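Local atomic coordinates of PtLCIB4 H88A mutant (Phaeodactylum tricornutum, PDB entry 5B5Z), a protein that probably acts as a zinc-dependent beta-type carbonic anhydrase of the LCIB family, interconverting carbon dioxide and bicarbonate. Residues L110-H115 and A216-V221; A239-I244 and D254-R259; A85-G90 and G186-M191. One frame throughout, in Å; residues are numbered along the deposited sequence.

Interaction 1. Residues L110-H115 and A216-V221. With ZN (zinc ion), chain C.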
loop_
_atom_site.group_PDB
_atom_site.type_symbol
_atom_site.label_atom_id
_atom_site.label_comp_id
_atom_site.label_asym_id
_atom_site.label_seq_id
_atom_site.Cartn_x
_atom_site.Cartn_y
_atom_site.Cartn_z
ATOM N N LEU A 110 8.345 -12.021 -2.368
ATOM C CA LEU A 110 8.072 -10.663 -2.847
ATOM C C LEU A 110 7.568 -10.676 -4.284
ATOM O O LEU A 110 8.210 -11.232 -5.161
ATOM C CB LEU A 110 9.334 -9.800 -2.752
ATOM C CG LEU A 110 9.226 -8.392 -3.335
ATOM C CD1 LEU A 110 8.314 -7.527 -2.476
ATOM C CD2 LEU A 110 10.608 -7.790 -3.445
ATOM N N ILE A 111 6.390 -10.093 -4.497
ATOM C CA ILE A 111 5.815 -9.908 -5.837
ATOM C C ILE A 111 5.877 -8.428 -6.182
ATOM O O ILE A 111 5.292 -7.616 -5.473
ATOM C CB ILE A 111 4.323 -10.351 -5.923
ATOM C CG1 ILE A 111 4.074 -11.683 -5.199
ATOM C CG2 ILE A 111 3.832 -10.366 -7.388
ATOM C CD1 ILE A 111 4.748 -12.892 -5.845
ATOM N N TYR A 112 6.572 -8.057 -7.253
ATOM C CA TYR A 112 6.629 -6.641 -7.626
ATOM C C TYR A 112 6.437 -6.471 -9.113
ATOM O O TYR A 112 6.657 -7.391 -9.881
ATOM C CB TYR A 112 7.961 -5.999 -7.202
ATOM C CG TYR A 112 9.185 -6.381 -8.018
ATOM C CD1 TYR A 112 9.960 -7.489 -7.685
ATOM C CD2 TYR A 112 9.589 -5.593 -9.078
ATOM C CE1 TYR A 112 11.095 -7.828 -8.433
ATOM C CE2 TYR A 112 10.719 -5.920 -9.837
ATOM C CZ TYR A 112 11.458 -7.038 -9.509
ATOM O OH TYR A 112 12.589 -7.356 -10.258
ATOM N N GLY A 113 6.051 -5.271 -9.503
ATOM C CA GLY A 113 5.934 -5.003 -10.915
ATOM C C GLY A 113 5.342 -3.666 -11.221
ATOM O O GLY A 113 4.712 -3.013 -10.389
ATOM N N SER A 114 5.535 -3.275 -12.472
ATOM C CA SER A 114 4.792 -2.180 -13.035
ATOM C C SER A 114 3.417 -2.683 -13.438
ATOM O O SER A 114 3.125 -3.863 -13.342
ATOM C CB SER A 114 5.518 -1.636 -14.261
ATOM O OG SER A 114 5.620 -2.668 -15.240
ATOM N N HIS A 115 2.562 -1.791 -13.897
ATOM C CA HIS A 115 1.305 -2.270 -14.479
ATOM C C HIS A 115 0.854 -1.373 -15.627
ATOM O O HIS A 115 1.359 -0.263 -15.807
ATOM C CB HIS A 115 0.193 -2.396 -13.415
ATOM C CG HIS A 115 -0.403 -1.095 -12.981
ATOM N ND1 HIS A 115 -1.743 -0.798 -13.128
ATOM C CD2 HIS A 115 0.156 -0.017 -12.386
ATOM C CE1 HIS A 115 -1.973 0.417 -12.658
ATOM N NE2 HIS A 115 -0.844 0.908 -12.183
ATOM N N ALA A 216 13.294 -0.032 -14.178
ATOM C CA ALA A 216 13.690 0.861 -13.104
ATOM C C ALA A 216 13.408 0.239 -11.734
ATOM O O ALA A 216 14.201 0.360 -10.808
ATOM C CB ALA A 216 12.974 2.204 -13.254
ATOM N N GLN A 217 12.272 -0.440 -11.621
ATOM C CA GLN A 217 11.897 -1.120 -10.391
ATOM C C GLN A 217 12.876 -2.229 -10.063
ATOM O O GLN A 217 13.264 -2.400 -8.911
ATOM C CB GLN A 217 10.503 -1.736 -10.502
ATOM C CG GLN A 217 9.341 -0.777 -10.393
ATOM C CD GLN A 217 8.009 -1.515 -10.324
ATOM O OE1 GLN A 217 7.966 -2.743 -10.169
ATOM N NE2 GLN A 217 6.917 -0.769 -10.428
ATOM N N GLN A 218 13.257 -2.991 -11.079
ATOM C CA GLN A 218 14.085 -4.161 -10.838
ATOM C C GLN A 218 15.427 -3.722 -10.241
ATOM O O GLN A 218 15.955 -4.365 -9.329
ATOM C CB GLN A 218 14.269 -4.967 -12.135
ATOM C CG GLN A 218 15.260 -6.122 -12.014
ATOM C CD GLN A 218 16.676 -5.682 -12.344
ATOM O OE1 GLN A 218 16.910 -5.041 -13.361
ATOM N NE2 GLN A 218 17.618 -6.006 -11.471
ATOM N N LYS A 219 15.958 -2.611 -10.736
ATOM C CA LYS A 219 17.207 -2.078 -10.191
ATOM C C LYS A 219 17.074 -1.655 -8.728
ATOM O O LYS A 219 17.963 -1.918 -7.908
ATOM C CB LYS A 219 17.682 -0.883 -11.034
ATOM C CG LYS A 219 18.080 -1.244 -12.443
ATOM C CD LYS A 219 18.600 -0.017 -13.197
ATOM C CE LYS A 219 18.614 -0.230 -14.696
ATOM N NZ LYS A 219 18.690 1.087 -15.402
ATOM N N LEU A 220 15.969 -0.985 -8.398
ATOM C CA LEU A 220 15.767 -0.517 -7.031
ATOM C C LEU A 220 15.508 -1.681 -6.078
ATOM O O LEU A 220 16.032 -1.708 -4.958
ATOM C CB LEU A 220 14.616 0.497 -6.980
ATOM C CG LEU A 220 14.310 1.141 -5.629
ATOM C CD1 LEU A 220 15.538 1.823 -5.068
ATOM C CD2 LEU A 220 13.169 2.166 -5.741
ATOM N N VAL A 221 14.696 -2.639 -6.516
ATOM C CA VAL A 221 14.435 -3.828 -5.693
ATOM C C VAL A 221 15.739 -4.579 -5.412
ATOM O O VAL A 221 16.025 -4.951 -4.267
ATOM C CB VAL A 221 13.412 -4.754 -6.371
ATOM C CG1 VAL A 221 13.331 -6.116 -5.636
ATOM C CG2 VAL A 221 12.061 -4.055 -6.401
HETATM ZN ZN ZN C . -0.444 2.787 -11.386
HETATM O O HOH W 1 -2.078 3.708 -11.788
#

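Interaction 2. Residues A239-I244 and D254-R259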
loop_
_atom_site.group_PDB
_atom_site.type_symbol
_atom_site.label_atom_id
_atom_site.label_comp_id
_atom_site.label_asym_id
_atom_site.label_seq_id
_atom_site.Cartn_x
_atom_site.Cartn_y
_atom_site.Cartn_z
ATOM N N ALA A 239 12.211 -15.214 -1.961
ATOM C CA ALA A 239 11.807 -15.576 -3.302
ATOM C C ALA A 239 11.238 -14.317 -3.917
ATOM O O ALA A 239 10.573 -13.544 -3.240
ATOM C CB ALA A 239 10.784 -16.694 -3.301
ATOM N N VAL A 240 11.506 -14.123 -5.201
ATOM C CA VAL A 240 11.158 -12.883 -5.872
ATOM C C VAL A 240 10.436 -13.190 -7.167
ATOM O O VAL A 240 10.924 -13.998 -7.969
ATOM C CB VAL A 240 12.425 -12.061 -6.194
ATOM C CG1 VAL A 240 12.075 -10.831 -6.996
ATOM C CG2 VAL A 240 13.179 -11.702 -4.906
ATOM N N VAL A 241 9.273 -12.573 -7.377
ATOM C CA VAL A 241 8.623 -12.582 -8.682
ATOM C C VAL A 241 8.466 -11.143 -9.162
ATOM O O VAL A 241 7.818 -10.347 -8.496
ATOM C CB VAL A 241 7.250 -13.254 -8.626
ATOM C CG1 VAL A 241 6.567 -13.174 -9.975
ATOM C CG2 VAL A 241 7.405 -14.709 -8.196
ATOM N N GLY A 242 9.054 -10.802 -10.305
ATOM C CA GLY A 242 8.936 -9.439 -10.802
ATOM C C GLY A 242 8.487 -9.429 -12.236
ATOM O O GLY A 242 8.795 -10.332 -13.007
ATOM N N GLY A 243 7.713 -8.425 -12.599
ATOM C CA GLY A 243 7.294 -8.321 -13.987
ATOM C C GLY A 243 6.328 -7.189 -14.243
ATOM O O GLY A 243 6.388 -6.131 -13.607
ATOM N N ILE A 244 5.417 -7.435 -15.176
ATOM C CA ILE A 244 4.460 -6.437 -15.634
ATOM C C ILE A 244 3.043 -6.954 -15.483
ATOM O O ILE A 244 2.674 -7.973 -16.057
ATOM C CB ILE A 244 4.702 -6.055 -17.122
ATOM C CG1 ILE A 244 6.142 -5.551 -17.288
ATOM C CG2 ILE A 244 3.653 -5.026 -17.567
ATOM C CD1 ILE A 244 6.569 -5.409 -18.713
ATOM N N ASP A 254 -7.032 -10.748 -15.549
ATOM C CA ASP A 254 -5.815 -9.955 -15.636
ATOM C C ASP A 254 -4.669 -10.877 -16.022
ATOM O O ASP A 254 -4.773 -12.097 -15.889
ATOM C CB ASP A 254 -5.516 -9.275 -14.304
ATOM C CG ASP A 254 -6.235 -7.948 -14.141
ATOM O OD1 ASP A 254 -7.057 -7.553 -15.000
ATOM O OD2 ASP A 254 -5.985 -7.292 -13.105
ATOM N N PHE A 255 -3.574 -10.292 -16.486
ATOM C CA PHE A 255 -2.402 -11.054 -16.877
ATOM C C PHE A 255 -1.157 -10.529 -16.176
ATOM O O PHE A 255 -1.146 -9.423 -15.621
ATOM C CB PHE A 255 -2.194 -11.012 -18.401
ATOM C CG PHE A 255 -3.198 -11.829 -19.170
ATOM C CD1 PHE A 255 -4.500 -11.379 -19.328
ATOM C CD2 PHE A 255 -2.840 -13.056 -19.710
ATOM C CE1 PHE A 255 -5.441 -12.144 -20.031
ATOM C CE2 PHE A 255 -3.767 -13.824 -20.417
ATOM C CZ PHE A 255 -5.067 -13.364 -20.570
ATOM N N PHE A 256 -0.111 -11.338 -16.210
ATOM C CA PHE A 256 1.177 -10.946 -15.671
ATOM C C PHE A 256 2.279 -11.482 -16.566
ATOM O O PHE A 256 2.241 -12.639 -16.988
ATOM C CB PHE A 256 1.333 -11.470 -14.226
ATOM C CG PHE A 256 2.468 -10.825 -13.449
ATOM C CD1 PHE A 256 3.758 -11.366 -13.471
ATOM C CD2 PHE A 256 2.235 -9.683 -12.677
ATOM C CE1 PHE A 256 4.800 -10.775 -12.747
ATOM C CE2 PHE A 256 3.267 -9.097 -11.940
ATOM C CZ PHE A 256 4.550 -9.636 -11.980
ATOM N N VAL A 257 3.245 -10.621 -16.863
ATOM C CA VAL A 257 4.426 -10.994 -17.619
ATOM C C VAL A 257 5.593 -11.184 -16.671
ATOM O O VAL A 257 6.114 -10.211 -16.148
ATOM C CB VAL A 257 4.791 -9.900 -18.642
ATOM C CG1 VAL A 257 5.933 -10.372 -19.580
ATOM C CG2 VAL A 257 3.555 -9.465 -19.412
ATOM N N VAL A 258 6.012 -12.424 -16.452
ATOM C CA VAL A 258 7.133 -12.695 -15.554
ATOM C C VAL A 258 8.476 -12.361 -16.184
ATOM O O VAL A 258 8.842 -12.918 -17.220
ATOM C CB VAL A 258 7.173 -14.169 -15.116
ATOM C CG1 VAL A 258 8.313 -14.392 -14.151
ATOM C CG2 VAL A 258 5.877 -14.546 -14.466
ATOM N N ARG A 259 9.215 -11.464 -15.545
ATOM C CA ARG A 259 10.539 -11.091 -16.011
ATOM C C ARG A 259 11.643 -11.632 -15.088
ATOM O O ARG A 259 12.775 -11.862 -15.518
ATOM C CB ARG A 259 10.626 -9.569 -16.114
ATOM C CG ARG A 259 9.837 -8.969 -17.248
ATOM C CD ARG A 259 10.545 -9.215 -18.575
ATOM N NE ARG A 259 10.511 -8.021 -19.414
ATOM C CZ ARG A 259 9.701 -7.878 -20.456
ATOM N NH1 ARG A 259 8.866 -8.851 -20.778
ATOM N NH2 ARG A 259 9.721 -6.763 -21.159
#

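Interaction 3. Residues A85-G90 and G186-M191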
loop_
_atom_site.group_PDB
_atom_site.type_symbol
_atom_site.label_atom_id
_atom_site.label_comp_id
_atom_site.label_asym_id
_atom_site.label_seq_id
_atom_site.Cartn_x
_atom_site.Cartn_y
_atom_site.Cartn_z
ATOM N N ALA A 85 3.118 3.910 -9.078
ATOM C CA ALA A 85 3.731 3.149 -10.176
ATOM C C ALA A 85 4.319 1.799 -9.762
ATOM O O ALA A 85 4.865 1.087 -10.597
ATOM C CB ALA A 85 4.786 3.985 -10.869
ATOM N N GLY A 86 4.197 1.441 -8.482
ATOM C CA GLY A 86 4.687 0.161 -7.986
ATOM C C GLY A 86 6.126 0.130 -7.479
ATOM O O GLY A 86 6.631 -0.930 -7.113
ATOM N N PHE A 87 6.797 1.279 -7.451
ATOM C CA PHE A 87 8.138 1.343 -6.858
ATOM C C PHE A 87 8.119 1.017 -5.372
ATOM O O PHE A 87 7.166 1.352 -4.693
ATOM C CB PHE A 87 8.750 2.721 -7.080
ATOM C CG PHE A 87 9.167 2.956 -8.500
ATOM C CD1 PHE A 87 10.415 2.545 -8.944
ATOM C CD2 PHE A 87 8.304 3.558 -9.392
ATOM C CE1 PHE A 87 10.794 2.754 -10.267
ATOM C CE2 PHE A 87 8.675 3.766 -10.712
ATOM C CZ PHE A 87 9.927 3.364 -11.145
ATOM N N PRO A 88 9.184 0.356 -4.873
ATOM C CA PRO A 88 9.274 -0.074 -3.469
ATOM C C PRO A 88 9.597 1.078 -2.517
ATOM O O PRO A 88 10.652 1.113 -1.898
ATOM C CB PRO A 88 10.403 -1.119 -3.498
ATOM C CG PRO A 88 11.287 -0.675 -4.640
ATOM C CD PRO A 88 10.303 -0.164 -5.682
ATOM N N PHE A 89 8.656 2.000 -2.382
ATOM C CA PHE A 89 8.863 3.191 -1.587
ATOM C C PHE A 89 9.024 2.903 -0.092
ATOM O O PHE A 89 9.536 3.745 0.626
ATOM C CB PHE A 89 7.721 4.174 -1.832
ATOM C CG PHE A 89 7.823 4.868 -3.156
ATOM C CD1 PHE A 89 8.888 5.712 -3.410
ATOM C CD2 PHE A 89 6.889 4.657 -4.151
ATOM C CE1 PHE A 89 9.003 6.362 -4.624
ATOM C CE2 PHE A 89 7.003 5.307 -5.369
ATOM C CZ PHE A 89 8.063 6.153 -5.606
ATOM N N GLY A 90 8.611 1.721 0.369
ATOM C CA GLY A 90 8.844 1.337 1.754
ATOM C C GLY A 90 10.333 1.318 2.065
ATOM O O GLY A 90 10.743 1.525 3.207
ATOM N N GLY A 186 7.568 12.715 -7.600
ATOM C CA GLY A 186 8.858 13.281 -7.951
ATOM C C GLY A 186 9.889 12.176 -8.099
ATOM O O GLY A 186 10.719 12.207 -9.008
ATOM N N TYR A 187 9.823 11.190 -7.209
ATOM C CA TYR A 187 10.715 10.039 -7.298
ATOM C C TYR A 187 10.435 9.227 -8.569
ATOM O O TYR A 187 11.359 8.711 -9.197
ATOM C CB TYR A 187 10.576 9.146 -6.057
ATOM C CG TYR A 187 11.181 9.710 -4.781
ATOM C CD1 TYR A 187 12.419 10.346 -4.789
ATOM C CD2 TYR A 187 10.505 9.609 -3.566
ATOM C CE1 TYR A 187 12.970 10.857 -3.619
ATOM C CE2 TYR A 187 11.042 10.123 -2.394
ATOM C CZ TYR A 187 12.273 10.742 -2.428
ATOM O OH TYR A 187 12.808 11.251 -1.268
ATOM N N VAL A 188 9.166 9.092 -8.946
ATOM C CA VAL A 188 8.838 8.351 -10.167
ATOM C C VAL A 188 9.436 9.054 -11.387
ATOM O O VAL A 188 10.022 8.408 -12.267
ATOM C CB VAL A 188 7.308 8.187 -10.347
ATOM C CG1 VAL A 188 6.975 7.552 -11.701
ATOM C CG2 VAL A 188 6.723 7.387 -9.179
ATOM N N ARG A 189 9.311 10.378 -11.433
ATOM C CA ARG A 189 9.915 11.147 -12.519
ATOM C C ARG A 189 11.428 10.942 -12.513
ATOM O O ARG A 189 12.032 10.762 -13.575
ATOM C CB ARG A 189 9.590 12.646 -12.412
ATOM C CG ARG A 189 8.192 13.021 -12.862
ATOM C CD ARG A 189 8.025 14.557 -12.950
ATOM N NE ARG A 189 8.297 15.215 -11.672
ATOM C CZ ARG A 189 7.375 15.485 -10.749
ATOM N NH1 ARG A 189 6.111 15.148 -10.948
ATOM N NH2 ARG A 189 7.720 16.082 -9.616
ATOM N N ASP A 190 12.025 10.957 -11.326
ATOM C CA ASP A 190 13.479 10.771 -11.196
ATOM C C ASP A 190 13.929 9.433 -11.760
ATOM O O ASP A 190 14.883 9.367 -12.533
ATOM C CB ASP A 190 13.927 10.855 -9.741
ATOM C CG ASP A 190 13.881 12.268 -9.183
ATOM O OD1 ASP A 190 13.861 13.236 -9.977
ATOM O OD2 ASP A 190 13.887 12.399 -7.939
ATOM N N MET A 191 13.245 8.362 -11.373
ATOM C CA MET A 191 13.683 7.049 -11.811
ATOM C C MET A 191 13.361 6.753 -13.285
ATOM O O MET A 191 13.983 5.876 -13.897
ATOM C CB MET A 191 13.105 5.986 -10.874
ATOM C CG MET A 191 13.874 5.993 -9.553
ATOM S SD MET A 191 13.391 4.762 -8.342
ATOM C CE MET A 191 12.125 5.643 -7.418
#

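Interaction 1. Residues L110-H115 and A216-V221
Gly113 and Gln217 bring strand 107-117 and helix 205-228 nearest, with CA atoms 7.1 Å apart and the two short segments running almost antiparallel at 152°. Gln217 spends its amide on the strand backbone. Its chain is extended beyond CG, and NE2 donates to Gly113 O over 3.1 Å. The bond is not a lone-pair one: the amide nitrogen stands above the carbonyl plane, although Gly113 O lies practically in the plane of the Gln217 amide. The same amide therefore rests against the peptide group, with Gln217 OE1 3.0 Å from Gly113 C, and OE1 also meets the edge of the Tyr112 ring.

Tyr112 supplies the apolar half. Its CG sits between backbone N and carbonyl carbon (chi1 73°), a rotation that brings the ring over to the helix. There Val221 CG2 lies above the middle of one ring face, 4.0 Å from the centroid, in a CH-pi contact. The phenol end runs alongside Gln218, with Tyr112 OH 3.4 Å from Gln218 CG. Beyond the ring, Leu110 CD2 and Val221 CG1 meet tip to tip at 3.9 Å.

His115, at the far end of the segment, turns away from this helix and binds zinc through NE2 at 2.1 Å; water 1, Cys59 and Cys139 complete the site. His115 ND1 is hydrogen-bonded to Asn247 OD1, which probably helps to hold the ring for the metal, while Ser114 OG is hydrogen-bonded to Pro210 O.

In the fold, strand 107-117 is hydrogen-bonded through its backbone to strand 52-57 on one edge and strand 238-247 on the other, and helix 205-228 packs across the sheet face that carries Leu110 and Tyr112.

Interaction 2. Residues A239-I244 and D254-R259
Gly243 and Ile244 pair with Val258 and Val257 in an antiparallel beta hairpin, made by strands 238-247 and 255-264 within the mixed sheet. The short segments meet at a steep 117°, and the ladder between them is brief, two pairs long. Its hydrogen bonds are all backbone ones. Ile244 and Val257 form the hydrogen-bonded pair, Val257 N to Ile244 O at 2.8 Å and Ile244 N to Val257 O at 3.0 Å; Gly243 and Val258 follow as a non-hydrogen-bonded pair, and Arg259 N then hydrogen-bonds to Gly242 O.

Close backbone contacts add to these. Gly243 CA approaches Val257 O to 3.1 Å in a CA-H...O contact, and a side chain at Gly243 would collide with that oxygen and with the Phe256 ring.

Apolar packing occupies both sides. Ile244 and Val257 stand together on one face, their CB atoms 4.1 Å apart. Toward helix 31-43, where Leu34 touches it, Phe256 has CG anti to its backbone nitrogen (chi1 -165°), which lays the ring against the backbone of Gly243 and Ile244, close to Val241 CG1. Phe256 CZ comes within 3.4 Å of Gly243 N, while Ile244 O sits over one face of the same ring, offset toward its rim.

Interaction 3. Residues A85-G90 and G186-M191
The loop between strand 79-80 and helix 91-99 passes beside the zinc site, and here its Phe87 and Phe89 pack against Tyr187, Val188 and Met191 of helix 183-192. Pro88 is the centre of an inverse gamma turn, closed by Phe89 N bonding to Phe87 O, and the aromatic residues flanking it both reach the helix.

No hydrogen bond crosses the contact. Met191 and Phe87 slide past each other in opposite directions, and Met191 SD lies 4.4 Å from the centroid of the Phe87 ring, 43° off its normal, an oblique Met-aromatic contact. The bend at the end of the methionine chain (chi3 -90°) turns its methyl toward the loop aromatics, so that Met191 CE stands 3.9 Å from Phe87 CD1 and also approaches Phe89. Val188 CG2 is shared by three partners, at 4.1 Å from Phe87 CD2, 4.0 Å from Phe89 CZ and 4.3 Å from Ala85 CB. Phe89 presents its edge to the helix, its CE1 meeting Tyr187 CB at 3.5 Å. Replacing Phe87 by an alanine would probably leave the Met191 sulfur without its aromatic partner and its thioether end freer to turn.

Helix 205-228 closes in from another side, Ala216 touching Phe87 and Leu220 touching Met191. The second subunit adds Gln184 against Phe89 and Pro180 against Met191.

Ala85 has its side chain about 5 Å from the zinc ion, and Val188 rests on Ser141 of helix 140-154. Such packing of a loop beside a metal site on a helix, by aromatic rings and a Met-aromatic contact, lies here between the zinc and the subunit interface.

Overall arrangement
Interactions 1 and 2 belong to the same sheet, since strands 107-117 and 238-247 are parallel neighbours, joined by backbone bonds such as Leu110 O to Val241 N; Tyr112 and Val240 also pack between them. Both lie deep in the chain, whereas interaction 3 sits farther out, where some helix residues are only partly buried and the second subunit takes part. The chemistry follows: a backbone ladder in interaction 2, a side-chain amide and a CH-pi contact between sheet and helix in interaction 1, and purely apolar and sulfur-aromatic packing in interaction 3. Gln217 links 1 to 3, its NE2 lying close to Ala85 O; 2 and 3 do not touch.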